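Local coordinates for putative cytosolic protein (Geobacillus zalihae, PDB 6AHX), which senses copper as a CsoR-family regulator and probably represses transcription of a copper-responsive operon when the metal is absent, at the interface of chains A and B. Sequence-based numbering; all coordinates share one arbitrary frame. Chains: chain A/B, Putative cytosolic protein.

Contact 1: the interface of chains A and B. Residues chain A 23, 26-27, 30, 34; chain B 30, 33-34, 37.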
# COMPACT_ATOMS: atom_id res chain seq x y z
N ILE A 23 -7.29 10.80 5.76
CA ILE A 23 -7.99 9.59 6.10
C ILE A 23 -8.59 8.96 4.84
O ILE A 23 -8.50 7.72 4.62
CB ILE A 23 -9.03 9.85 7.23
CG1 ILE A 23 -8.30 10.08 8.58
CG2 ILE A 23 -9.92 8.63 7.45
CD1 ILE A 23 -8.33 11.47 9.12
N LEU A 26 -6.07 7.32 2.54
CA LEU A 26 -5.73 6.05 3.10
C LEU A 26 -6.82 5.04 2.83
O LEU A 26 -6.52 3.88 2.52
CB LEU A 26 -5.40 6.15 4.61
CG LEU A 26 -4.02 6.75 4.91
CD1 LEU A 26 -3.92 7.11 6.40
CD2 LEU A 26 -2.81 5.89 4.48
N ALA A 27 -8.08 5.47 2.92
CA ALA A 27 -9.22 4.59 2.52
C ALA A 27 -9.26 4.16 1.05
O ALA A 27 -9.54 2.99 0.75
CB ALA A 27 -10.55 5.18 2.92
N GLU A 30 -6.47 1.75 0.49
CA GLU A 30 -7.00 0.45 0.96
C GLU A 30 -7.80 -0.31 -0.12
O GLU A 30 -7.47 -1.47 -0.40
CB GLU A 30 -7.81 0.65 2.23
CG GLU A 30 -8.19 -0.66 2.89
CD GLU A 30 -9.29 -0.55 3.90
OE1 GLU A 30 -9.45 0.56 4.48
OE2 GLU A 30 -9.93 -1.60 4.13
N ARG A 34 -6.98 -3.85 -2.22
CA ARG A 34 -8.01 -4.86 -2.33
C ARG A 34 -8.22 -5.28 -3.76
O ARG A 34 -8.41 -6.47 -4.05
CB ARG A 34 -9.33 -4.36 -1.76
CG ARG A 34 -10.47 -5.38 -1.91
CD ARG A 34 -11.66 -5.20 -0.94
NE ARG A 34 -12.08 -3.80 -0.77
CZ ARG A 34 -11.79 -2.97 0.28
NH1 ARG A 34 -12.26 -1.70 0.26
NH2 ARG A 34 -11.06 -3.36 1.36
N GLU B 30 -3.34 -5.28 2.47
CA GLU B 30 -4.68 -4.65 2.57
C GLU B 30 -5.11 -4.32 4.02
O GLU B 30 -5.44 -3.17 4.30
CB GLU B 30 -5.71 -5.51 1.85
CG GLU B 30 -7.06 -4.82 1.72
CD GLU B 30 -8.19 -5.73 1.38
OE1 GLU B 30 -7.93 -6.80 0.77
OE2 GLU B 30 -9.33 -5.32 1.69
N VAL B 33 -2.96 -1.48 5.54
CA VAL B 33 -3.41 -0.11 5.14
C VAL B 33 -4.70 0.30 5.87
O VAL B 33 -4.81 1.48 6.34
CB VAL B 33 -3.57 0.09 3.59
CG1 VAL B 33 -3.94 1.55 3.31
CG2 VAL B 33 -2.29 -0.20 2.82
N ARG B 34 -5.62 -0.68 6.03
CA ARG B 34 -6.82 -0.47 6.81
C ARG B 34 -6.50 -0.01 8.21
O ARG B 34 -7.17 0.87 8.75
CB ARG B 34 -7.66 -1.74 6.89
CG ARG B 34 -8.91 -1.58 7.77
CD ARG B 34 -10.05 -2.59 7.50
NE ARG B 34 -9.57 -3.98 7.31
CZ ARG B 34 -9.42 -4.65 6.13
NH1 ARG B 34 -8.96 -5.92 6.15
NH2 ARG B 34 -9.72 -4.10 4.91
N LYS B 37 -5.07 3.55 8.11
CA LYS B 37 -6.28 4.40 8.01
C LYS B 37 -6.95 4.65 9.41
O LYS B 37 -7.34 5.79 9.74
CB LYS B 37 -7.26 3.75 7.02
CG LYS B 37 -8.57 4.51 6.84
CD LYS B 37 -9.59 3.68 6.13
CE LYS B 37 -10.10 2.63 7.09
NZ LYS B 37 -11.04 1.74 6.36
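A:Glu30 reaches across to B:Arg34 and B:Lys37 at the heart of the helix 20-41 pairing in this CsoR-family, all-helical repressor, where the first helices of the two chains run antiparallel. Its carboxylate is gripped at both oxygens. OE1 takes the amine NZ of B:Lys37 at 2.7 Å on its syn lone pair, while OE2 receives NH2 of B:Arg34 at 2.6 Å from the anti side, tilted out of the carboxylate plane. The guanidinium is turned 62° against the carboxylate, and the N-H meets the oxygen at a bend, 147° at the hydrogen. The two-fold gives A:Arg34 NH2 the same bond to B:Glu30 OE2, and weak intrachain links from NH2 of each Arg34 to OE2 of its own Glu30, 3.5 Å between A:Arg34 NH2 and A:Glu30 OE2, complete a ring of two acids and two arginines. The two OE2 atoms of A:Glu30 and B:Glu30 come within 4.5 Å of each other, and the flanking cations are likely to offset that like-charge approach. Each acid extends away from its helix, whereas the arginine chain bends at chi3 (43°), bringing NH2 to the partner's OE2. The carboxylate carbon CD of A:Glu30 rests 3.6 Å from CB of B:Arg34. Below this polar layer the aliphatic stem of B:Lys37 runs over A:Ala27, its CD 3.7 Å from the alanine CB, and its CB meets CB of A:Leu26; a bend at chi3 swings the amine toward the acid. Deeper still, CG1 of B:Val33 sits 3.6 Å from the carbonyl O of A:Leu26, the valine methyl packing against the backbone of the first helix of chain A.

Contact 2: the interface of chains A and B. Residues chain A 57, 60-61, 64, 67; chain B 53, 57.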
# COMPACT_ATOMS: atom_id res chain seq x y z
N ARG A 57 2.43 2.39 -4.28
CA ARG A 57 3.67 2.91 -3.64
C ARG A 57 3.81 4.43 -3.77
O ARG A 57 4.23 5.12 -2.85
CB ARG A 57 4.90 2.15 -4.13
CG ARG A 57 4.88 0.65 -3.73
CD ARG A 57 6.21 -0.09 -4.01
NE ARG A 57 7.31 0.35 -3.12
CZ ARG A 57 8.32 1.15 -3.47
NH1 ARG A 57 8.42 1.61 -4.67
NH2 ARG A 57 9.26 1.49 -2.59
N LEU A 60 1.08 6.15 -1.56
CA LEU A 60 1.53 6.07 -0.16
C LEU A 60 2.65 7.10 0.15
O LEU A 60 2.66 7.76 1.17
CB LEU A 60 1.98 4.64 0.21
CG LEU A 60 0.88 3.58 0.50
CD1 LEU A 60 1.42 2.17 0.39
CD2 LEU A 60 0.19 3.72 1.87
N ASP A 61 3.61 7.18 -0.73
CA ASP A 61 4.63 8.20 -0.68
C ASP A 61 4.03 9.61 -0.65
O ASP A 61 4.39 10.38 0.20
CB ASP A 61 5.59 8.02 -1.84
CG ASP A 61 6.73 9.04 -1.82
OD1 ASP A 61 7.56 8.99 -0.94
OD2 ASP A 61 6.76 9.96 -2.65
N ALA A 64 2.34 10.17 2.84
CA ALA A 64 3.34 10.43 3.88
C ALA A 64 3.90 11.89 3.87
O ALA A 64 4.06 12.54 4.92
CB ALA A 64 4.50 9.46 3.71
N ILE A 67 1.21 14.24 5.21
CA ILE A 67 1.14 14.13 6.65
C ILE A 67 2.35 14.81 7.27
O ILE A 67 2.22 15.55 8.23
CB ILE A 67 1.12 12.65 7.09
CG1 ILE A 67 -0.23 11.96 6.67
CG2 ILE A 67 1.42 12.45 8.62
CD1 ILE A 67 -0.15 10.43 6.83
N ILE B 53 3.51 3.45 7.10
CA ILE B 53 3.46 3.67 5.68
C ILE B 53 4.71 3.14 4.99
O ILE B 53 4.66 2.57 3.88
CB ILE B 53 3.23 5.14 5.33
CG1 ILE B 53 1.79 5.55 5.75
CG2 ILE B 53 3.34 5.38 3.82
CD1 ILE B 53 1.44 7.03 5.60
N ARG B 57 5.08 0.31 2.01
CA ARG B 57 5.86 0.51 0.76
C ARG B 57 6.91 -0.58 0.53
O ARG B 57 7.13 -1.04 -0.58
CB ARG B 57 6.44 1.93 0.71
CG ARG B 57 5.34 3.02 0.64
CD ARG B 57 5.90 4.44 0.35
NE ARG B 57 6.43 4.58 -1.03
CZ ARG B 57 7.71 4.61 -1.37
NH1 ARG B 57 8.64 4.51 -0.49
NH2 ARG B 57 8.08 4.73 -2.65
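Helix 46-70 is the second helix of the CsoR fold, and here it meets its two-fold copy in the antiparallel bundle. At the crossing A:Arg57 and B:Arg57 exchange backbone-directed bonds: NE of B:Arg57 donates to the carbonyl O of A:Arg57 at 2.9 Å, and the twin bond runs back. The bond is nearly straight, 165° at the hydrogen, and the oxygen lies in the guanidinium plane, although the donor comes in tilted from the carbonyl plane. A bend at chi3 (69°) turns each NE onto the opposite helix. The two guanidinium groups then overlap at their rims, planes 35° apart, with NH2 of each over a face of the other and the two NH2 atoms 3.5 Å apart. Such a pairing of like charges is probably eased by nearby acid: the carboxylate oxygen OD1 of A:Asp61 lies 4.6 Å from NE of B:Arg57, without a direct bond. The arginine's stem slides past A:Leu60 in the opposite direction, CG 3.8 Å from the leucine CB. A methionine in place of B:Arg57 would probably leave the carbonyl O of A:Arg57 without its cross-chain donor and A:Arg57 without the guanidinium it overlaps. One turn along, CG2 of B:Ile53, anti to the backbone N, presses on A:Leu60, 3.6 Å from its carbonyl O, while the CD1 methyls of B:Ile53 and A:Ile67 meet tip to tip at 4.0 Å. A:Ala64 adds a short methyl beside B:Ile53. The arginine pair thus straddles the two-fold near the middle of helix 46-70, with the isoleucine and leucine contacts stepping outward from it along the helices.

About 11 Å separates the C-alpha centres of contact 1 and contact 2. They share no residue: contact 1 belongs to helix 20-41 and contact 2 to helix 46-70, and each is crossed by the same two-fold. Both have their polar contacts doubled across that axis, a charge ring in contact 1 and reciprocal side-chain-to-backbone bonds in contact 2. Since the two helices are consecutive in each chain, the pair of contacts fastens both layers of a four-helix bundle. This dimer is consistent with the CsoR family, whose members assemble from such dimers, although the structure alone does not show a larger assembly.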